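Local atomic coordinates of periplasmic sugar-binding protein (Chloroflexus aurantiacus, PDB entry 4RXU), a protein that binds beta-D-glucose and probably serves as the periplasmic sugar-binding component of an ABC-type carbohydrate transporter. Residues Arg108-Asp118 with Asp125-Phe133; Gly70-Val79 with Ile92-Ala103. All coordinates share one frame; numbering follows the deposited sequence.

Interaction 1: residues Arg108-Asp118 with Asp125-Phe133. With BGC (beta-D-glucopyranose), chain C.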
# COMPACT_ATOMS: atom_id res chain seq x y z
N ARG A 108 -24.59 1.17 6.34
CA ARG A 108 -25.15 2.30 7.12
C ARG A 108 -26.67 2.22 7.21
O ARG A 108 -27.27 2.52 8.26
CB ARG A 108 -24.76 3.68 6.56
CG ARG A 108 -25.38 4.85 7.34
CD ARG A 108 -25.06 6.20 6.73
NE ARG A 108 -25.43 6.20 5.32
CZ ARG A 108 -25.29 7.22 4.50
NH1 ARG A 108 -24.80 8.38 4.94
NH2 ARG A 108 -25.63 7.08 3.24
N ALA A 109 -27.31 1.82 6.12
CA ALA A 109 -28.76 1.77 6.07
C ALA A 109 -29.36 0.74 7.01
O ALA A 109 -30.54 0.85 7.39
CB ALA A 109 -29.20 1.54 4.64
N ALA A 110 -28.55 -0.24 7.39
CA ALA A 110 -28.96 -1.27 8.32
C ALA A 110 -28.46 -1.00 9.74
O ALA A 110 -28.58 -1.86 10.60
CB ALA A 110 -28.49 -2.64 7.82
N GLY A 111 -27.93 0.20 9.98
CA GLY A 111 -27.47 0.58 11.30
C GLY A 111 -26.12 0.00 11.66
O GLY A 111 -25.80 -0.13 12.84
N VAL A 112 -25.33 -0.30 10.63
CA VAL A 112 -24.01 -0.86 10.83
C VAL A 112 -22.97 0.23 10.64
O VAL A 112 -23.00 0.96 9.64
CB VAL A 112 -23.73 -2.00 9.83
CG1 VAL A 112 -22.32 -2.56 10.04
CG2 VAL A 112 -24.80 -3.08 9.96
N LYS A 113 -22.05 0.32 11.60
CA LYS A 113 -20.95 1.26 11.54
C LYS A 113 -19.92 0.73 10.54
O LYS A 113 -19.68 -0.47 10.43
CB LYS A 113 -20.28 1.46 12.90
CG LYS A 113 -21.22 1.96 13.97
CD LYS A 113 -21.55 3.40 13.78
CE LYS A 113 -22.42 3.87 14.93
NZ LYS A 113 -23.15 5.06 14.46
N VAL A 114 -19.33 1.66 9.82
CA VAL A 114 -18.42 1.34 8.72
C VAL A 114 -17.01 1.88 9.02
O VAL A 114 -16.78 3.11 9.07
CB VAL A 114 -18.91 1.93 7.38
CG1 VAL A 114 -17.91 1.62 6.27
CG2 VAL A 114 -20.25 1.33 7.03
N ILE A 115 -16.09 0.94 9.24
CA ILE A 115 -14.68 1.26 9.42
C ILE A 115 -13.98 0.82 8.13
O ILE A 115 -13.79 -0.36 7.86
CB ILE A 115 -14.08 0.49 10.60
CG1 ILE A 115 -14.84 0.80 11.90
CG2 ILE A 115 -12.59 0.81 10.73
CD1 ILE A 115 -14.34 0.06 13.13
N SER A 116 -13.59 1.80 7.33
CA SER A 116 -12.80 1.52 6.15
C SER A 116 -11.38 1.17 6.66
O SER A 116 -10.88 1.82 7.57
CB SER A 116 -12.80 2.75 5.25
OG SER A 116 -12.43 2.48 3.91
N TYR A 117 -10.79 0.12 6.10
CA TYR A 117 -9.61 -0.50 6.64
C TYR A 117 -8.52 -0.53 5.58
O TYR A 117 -8.70 -1.12 4.52
CB TYR A 117 -9.93 -1.92 7.08
CG TYR A 117 -8.74 -2.65 7.69
CD1 TYR A 117 -8.32 -2.40 8.98
CD2 TYR A 117 -8.03 -3.57 6.94
CE1 TYR A 117 -7.21 -3.05 9.50
CE2 TYR A 117 -6.95 -4.24 7.47
CZ TYR A 117 -6.54 -3.96 8.75
OH TYR A 117 -5.45 -4.63 9.25
N ASP A 118 -7.42 0.13 5.90
CA ASP A 118 -6.23 0.28 5.06
C ASP A 118 -6.47 1.17 3.85
O ASP A 118 -5.73 2.11 3.63
CB ASP A 118 -5.61 -1.04 4.61
CG ASP A 118 -4.25 -0.82 4.02
OD1 ASP A 118 -3.29 -0.74 4.82
OD2 ASP A 118 -4.15 -0.66 2.77
N ASP A 125 -20.79 9.41 2.06
CA ASP A 125 -20.58 9.81 3.46
C ASP A 125 -20.84 8.65 4.45
O ASP A 125 -20.70 8.84 5.65
CB ASP A 125 -21.30 11.11 3.83
CG ASP A 125 -22.76 11.04 3.62
OD1 ASP A 125 -23.27 9.97 3.23
OD2 ASP A 125 -23.42 12.08 3.84
N ALA A 126 -21.12 7.46 3.91
CA ALA A 126 -21.34 6.25 4.69
C ALA A 126 -20.05 5.59 5.14
O ALA A 126 -19.98 4.38 5.17
CB ALA A 126 -22.18 5.25 3.88
N VAL A 127 -19.05 6.37 5.50
CA VAL A 127 -17.85 5.82 6.12
C VAL A 127 -17.67 6.50 7.47
O VAL A 127 -17.59 7.74 7.51
CB VAL A 127 -16.60 6.02 5.24
CG1 VAL A 127 -15.43 5.33 5.91
CG2 VAL A 127 -16.82 5.51 3.82
N ASP A 128 -17.66 5.74 8.56
CA ASP A 128 -17.57 6.34 9.91
C ASP A 128 -16.14 6.63 10.33
O ASP A 128 -15.86 7.68 10.89
CB ASP A 128 -18.29 5.46 10.92
CG ASP A 128 -19.75 5.36 10.59
OD1 ASP A 128 -20.44 6.39 10.67
OD2 ASP A 128 -20.19 4.28 10.18
N TYR A 129 -15.24 5.68 10.06
CA TYR A 129 -13.81 5.79 10.45
C TYR A 129 -12.96 5.18 9.37
O TYR A 129 -13.42 4.31 8.61
CB TYR A 129 -13.51 5.09 11.81
CG TYR A 129 -14.33 5.71 12.89
CD1 TYR A 129 -13.90 6.87 13.53
CD2 TYR A 129 -15.60 5.20 13.19
CE1 TYR A 129 -14.70 7.50 14.47
CE2 TYR A 129 -16.41 5.83 14.12
CZ TYR A 129 -15.95 6.97 14.76
OH TYR A 129 -16.69 7.63 15.71
N TYR A 130 -11.71 5.60 9.36
CA TYR A 130 -10.70 5.05 8.47
C TYR A 130 -9.43 4.68 9.27
O TYR A 130 -8.73 5.56 9.76
CB TYR A 130 -10.35 6.08 7.40
CG TYR A 130 -9.35 5.64 6.36
CD1 TYR A 130 -9.24 4.32 5.94
CD2 TYR A 130 -8.52 6.57 5.76
CE1 TYR A 130 -8.32 3.95 4.96
CE2 TYR A 130 -7.62 6.24 4.78
CZ TYR A 130 -7.52 4.93 4.35
OH TYR A 130 -6.62 4.65 3.36
N VAL A 131 -9.19 3.39 9.39
CA VAL A 131 -7.99 2.87 10.03
C VAL A 131 -6.97 2.66 8.92
O VAL A 131 -7.18 1.91 7.99
CB VAL A 131 -8.29 1.53 10.73
CG1 VAL A 131 -7.00 0.87 11.22
CG2 VAL A 131 -9.26 1.74 11.89
N THR A 132 -5.85 3.37 9.04
CA THR A 132 -4.89 3.48 7.96
C THR A 132 -3.46 3.68 8.45
O THR A 132 -3.22 4.20 9.55
CB THR A 132 -5.29 4.64 7.00
OG1 THR A 132 -4.45 4.67 5.85
CG2 THR A 132 -5.19 6.02 7.70
N PHE A 133 -2.52 3.29 7.60
CA PHE A 133 -1.16 3.78 7.72
C PHE A 133 -1.05 5.15 7.07
O PHE A 133 -1.90 5.58 6.29
CB PHE A 133 -0.17 2.83 7.06
CG PHE A 133 -0.12 1.47 7.68
CD1 PHE A 133 0.41 1.28 8.95
CD2 PHE A 133 -0.61 0.36 6.99
CE1 PHE A 133 0.46 0.02 9.50
CE2 PHE A 133 -0.55 -0.89 7.54
CZ PHE A 133 -0.02 -1.05 8.80
C2 BGC C . -1.76 -1.59 0.65
C3 BGC C . -0.34 -2.08 0.42
C4 BGC C . -0.37 -3.26 -0.54
C5 BGC C . -1.15 -2.93 -1.81
C6 BGC C . -1.35 -4.12 -2.72
C1 BGC C . -2.26 -1.21 -0.74
O1 BGC C . -3.47 -0.52 -0.70
O2 BGC C . -1.74 -0.47 1.54
O3 BGC C . 0.21 -2.44 1.68
O4 BGC C . 0.99 -3.54 -0.95
O5 BGC C . -2.42 -2.41 -1.49
O6 BGC C . -1.86 -5.25 -2.02
O HOH W 1 -26.01 11.31 4.08
O HOH W 2 -22.88 3.70 9.57
O HOH W 3 -22.94 5.98 11.61
O HOH W 4 -3.14 2.00 5.12
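Ser116 is held by strand 129-133 through both of its backbone polar atoms: its N donates to Tyr129 O (2.8 Å) and its O accepts from Val131 N. The ladder continues with Asp118 N on Val131 O, and Val114 O takes two donors in its carbonyl plane, Asp128 N and Tyr129 N. This buried part is tightly packed. Ile115 CG2 meets Val131 CG2 at 3.6 Å on the face that also carries Tyr117 and Tyr129. On the opposite face, Tyr130 has its CG anti to the backbone N (chi1 -178°), which lays the ring edge along Ser116 O and brings OH to 2.7 Å from Asp118 O, 44° above the carbonyl plane. Asp128 OD2 grips Val114 N just as firmly, at 2.8 Å through its anti lone pair.

The solvent side is looser. Exposed Lys113 NZ reaches Asp128 OD1 only by way of a bridging water, and the salt bridge from Arg108 NH1 to Asp125 OD1, both residues exposed, is tentative because each has alternate conformers.

Strands 113-117 and 129-133 run parallel, their axes 24° apart, and are joined by a helix-free connection. Asp118, just beyond the C-terminal end of strand 113-117, accepts from glucose O2 on OD2 (2.7 Å) and pairs with Arg44 through OD1, a ligand residue following a strand in a Rossmann-like lobe of a type I periplasmic binding protein.

Interaction 2: residues Gly70-Val79 with Ile92-Ala103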
# COMPACT_ATOMS: atom_id res chain seq x y z
N GLY A 70 -11.31 -9.97 -5.35
CA GLY A 70 -11.05 -8.88 -6.27
C GLY A 70 -12.27 -8.44 -7.04
O GLY A 70 -12.13 -7.91 -8.13
N SER A 71 -13.45 -8.68 -6.47
CA SER A 71 -14.73 -8.34 -7.10
C SER A 71 -15.55 -7.41 -6.23
O SER A 71 -15.95 -7.78 -5.12
CB SER A 71 -15.55 -9.60 -7.35
OG SER A 71 -16.87 -9.27 -7.69
N SER A 72 -15.90 -6.24 -6.77
CA SER A 72 -16.77 -5.32 -6.02
C SER A 72 -18.16 -5.92 -5.82
O SER A 72 -18.81 -5.67 -4.81
CB SER A 72 -16.92 -3.99 -6.71
OG SER A 72 -15.69 -3.31 -6.79
N ALA A 73 -18.61 -6.71 -6.78
CA ALA A 73 -19.92 -7.31 -6.64
C ALA A 73 -19.91 -8.35 -5.52
O ALA A 73 -20.86 -8.44 -4.72
CB ALA A 73 -20.37 -7.92 -7.96
N LYS A 74 -18.84 -9.14 -5.45
CA LYS A 74 -18.75 -10.14 -4.37
C LYS A 74 -18.57 -9.43 -3.03
O LYS A 74 -19.12 -9.85 -2.03
CB LYS A 74 -17.60 -11.11 -4.60
CG LYS A 74 -17.45 -12.15 -3.51
CD LYS A 74 -18.63 -13.09 -3.46
CE LYS A 74 -18.53 -14.23 -2.46
NZ LYS A 74 -17.54 -15.26 -2.82
N GLU A 75 -17.78 -8.37 -3.02
CA GLU A 75 -17.61 -7.57 -1.82
C GLU A 75 -18.95 -7.10 -1.24
O GLU A 75 -19.22 -7.22 -0.05
CB GLU A 75 -16.72 -6.40 -2.19
CG GLU A 75 -16.54 -5.37 -1.10
CD GLU A 75 -15.69 -4.26 -1.66
OE1 GLU A 75 -16.28 -3.27 -2.19
OE2 GLU A 75 -14.44 -4.42 -1.66
N LYS A 76 -19.81 -6.62 -2.12
CA LYS A 76 -21.10 -6.15 -1.70
C LYS A 76 -21.92 -7.31 -1.14
O LYS A 76 -22.58 -7.14 -0.11
CB LYS A 76 -21.86 -5.43 -2.83
CG LYS A 76 -23.13 -4.78 -2.32
CD LYS A 76 -23.84 -4.02 -3.42
CE LYS A 76 -24.92 -3.11 -2.86
NZ LYS A 76 -25.91 -3.96 -2.16
N GLU A 77 -21.88 -8.46 -1.81
CA GLU A 77 -22.52 -9.67 -1.29
C GLU A 77 -22.02 -10.00 0.11
O GLU A 77 -22.81 -10.29 1.01
CB GLU A 77 -22.27 -10.85 -2.23
CG GLU A 77 -22.89 -10.68 -3.61
CD GLU A 77 -23.18 -12.01 -4.28
OE1 GLU A 77 -22.57 -13.03 -3.88
OE2 GLU A 77 -24.02 -12.04 -5.21
N ASN A 78 -20.70 -9.97 0.28
CA ASN A 78 -20.10 -10.25 1.57
C ASN A 78 -20.69 -9.35 2.64
O ASN A 78 -21.03 -9.80 3.74
CB ASN A 78 -18.58 -10.05 1.51
CG ASN A 78 -17.84 -11.17 0.79
OD1 ASN A 78 -16.68 -10.96 0.36
ND2 ASN A 78 -18.43 -12.34 0.71
N VAL A 79 -20.76 -8.06 2.32
CA VAL A 79 -21.35 -7.11 3.27
C VAL A 79 -22.80 -7.49 3.56
O VAL A 79 -23.23 -7.49 4.71
CB VAL A 79 -21.22 -5.67 2.77
CG1 VAL A 79 -21.99 -4.67 3.63
CG2 VAL A 79 -19.75 -5.28 2.76
N ILE A 92 -13.82 -3.04 6.70
CA ILE A 92 -13.78 -3.36 5.27
C ILE A 92 -12.63 -2.66 4.53
O ILE A 92 -12.52 -1.44 4.58
CB ILE A 92 -15.13 -3.05 4.56
CG1 ILE A 92 -15.02 -3.34 3.06
CG2 ILE A 92 -15.63 -1.63 4.84
CD1 ILE A 92 -16.37 -3.42 2.37
N CYS A 93 -11.82 -3.49 3.86
CA CYS A 93 -10.83 -3.01 2.93
C CYS A 93 -11.37 -3.22 1.51
O CYS A 93 -11.48 -4.36 1.07
CB CYS A 93 -9.51 -3.71 3.13
SG CYS A 93 -8.30 -3.19 1.92
N PRO A 94 -11.70 -2.11 0.81
CA PRO A 94 -12.32 -2.26 -0.47
C PRO A 94 -11.38 -2.72 -1.55
O PRO A 94 -10.21 -2.33 -1.60
CB PRO A 94 -12.82 -0.84 -0.81
CG PRO A 94 -11.93 0.06 -0.03
CD PRO A 94 -11.74 -0.71 1.25
N HIS A 95 -11.91 -3.53 -2.45
CA HIS A 95 -11.18 -3.79 -3.68
C HIS A 95 -11.07 -2.55 -4.57
O HIS A 95 -9.99 -2.17 -5.01
CB HIS A 95 -11.82 -4.90 -4.48
CG HIS A 95 -11.13 -5.08 -5.78
ND1 HIS A 95 -9.79 -5.42 -5.85
CD2 HIS A 95 -11.53 -4.83 -7.05
CE1 HIS A 95 -9.42 -5.43 -7.11
NE2 HIS A 95 -10.46 -5.10 -7.86
N ASP A 96 -12.21 -1.91 -4.77
CA ASP A 96 -12.29 -0.70 -5.57
C ASP A 96 -12.96 0.35 -4.71
O ASP A 96 -14.10 0.19 -4.33
CB ASP A 96 -13.08 -0.96 -6.86
CG ASP A 96 -13.20 0.27 -7.73
OD1 ASP A 96 -13.48 1.40 -7.24
OD2 ASP A 96 -13.04 0.12 -8.94
N GLY A 97 -12.24 1.41 -4.38
CA GLY A 97 -12.71 2.31 -3.32
C GLY A 97 -14.01 3.01 -3.66
O GLY A 97 -14.92 3.07 -2.86
N THR A 98 -14.10 3.52 -4.88
CA THR A 98 -15.31 4.20 -5.31
C THR A 98 -16.46 3.23 -5.47
O THR A 98 -17.58 3.52 -5.03
CB THR A 98 -15.08 4.97 -6.60
OG1 THR A 98 -14.15 6.02 -6.33
CG2 THR A 98 -16.38 5.60 -7.11
N ALA A 99 -16.18 2.08 -6.07
CA ALA A 99 -17.23 1.08 -6.28
C ALA A 99 -17.84 0.56 -5.00
O ALA A 99 -18.98 0.13 -4.99
CB ALA A 99 -16.72 -0.11 -7.06
N ALA A 100 -17.07 0.61 -3.91
CA ALA A 100 -17.53 0.13 -2.60
C ALA A 100 -18.55 1.05 -1.92
O ALA A 100 -19.08 0.74 -0.84
CB ALA A 100 -16.32 -0.05 -1.68
N ALA A 101 -18.82 2.21 -2.54
CA ALA A 101 -19.79 3.12 -1.94
C ALA A 101 -21.15 2.48 -1.62
O ALA A 101 -21.68 2.66 -0.51
CB ALA A 101 -19.96 4.38 -2.80
N ALA A 102 -21.70 1.71 -2.56
CA ALA A 102 -23.04 1.13 -2.33
C ALA A 102 -23.02 0.13 -1.18
O ALA A 102 -23.96 0.05 -0.39
CB ALA A 102 -23.59 0.48 -3.60
N ALA A 103 -21.92 -0.61 -1.05
CA ALA A 103 -21.76 -1.54 0.08
C ALA A 103 -21.75 -0.83 1.43
O ALA A 103 -22.41 -1.27 2.39
CB ALA A 103 -20.49 -2.35 -0.11
O HOH W 5 -14.98 -2.39 -4.37
O HOH W 6 -13.22 -6.29 -0.20
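The start of helix 72-84 packs here against the loop that leads from strand 89-92 into helix 101-109, within an alpha/beta lobe of the periplasmic binding protein fold. Glu75 carries the polar part. With CG anti to the backbone N (chi1 174°) and the chain extended beyond it, the carboxylate crosses into the loop, where OE2 offers its syn lone pair to His95 N at 2.8 Å. The N-H...O angle of 165° makes this bond nearly straight. A water joins the same oxygen to Cys93 O; a second water accepts from Ser72 OG and Asp96 N and donates to Glu75 OE1, 2.7 Å away. Were Glu75 shortened to an alanine, His95 N would probably lose its acceptor, the Cys93 water its tie to the helix, and the second water one of three partners.

Gly70, whose positive phi suits glycine, sets CA over one face of the His95 imidazole, 3.8 Å from the centroid, a CH-pi contact. Ser72 OG lies 3.4 Å from Ala99 CB. The loop is braced by an Asx motif, Ala99 N donating to Asp96 OD1. Further along the helix the contact becomes apolar: Val79 CG2 touches Ile92 CD1 at 3.9 Å and approaches Ala103 CB. Helix 72-84 thus lies against both strand 89-92 and the first turn of helix 101-109, while strand 89-92 itself lies between strands 29-37 and 113-117.

Interactions 1 and 2 are consecutive along the chain, share helix 101-109 and have their centres 12 Å apart. The geometry joins them through the sheet: Ile115 O lies 2.9 Å from Ile92 N and Tyr117 N lies 2.8 Å from Ile92 O, both probable hydrogen bonds. Strand 113-117 is therefore paired with strand 89-92 on one edge and with strand 129-133 on the other. Both contacts approach the sugar at strand ends. Asp118 of interaction 1 binds the glucose directly. In interaction 2, the side chain of Cys93 is about 6 Å from the bound beta-D-glucopyranose. Further hydrogen bonds to the sugar come from Glu42, Arg44, Asp166, Asn252, Asp278 and Lys298.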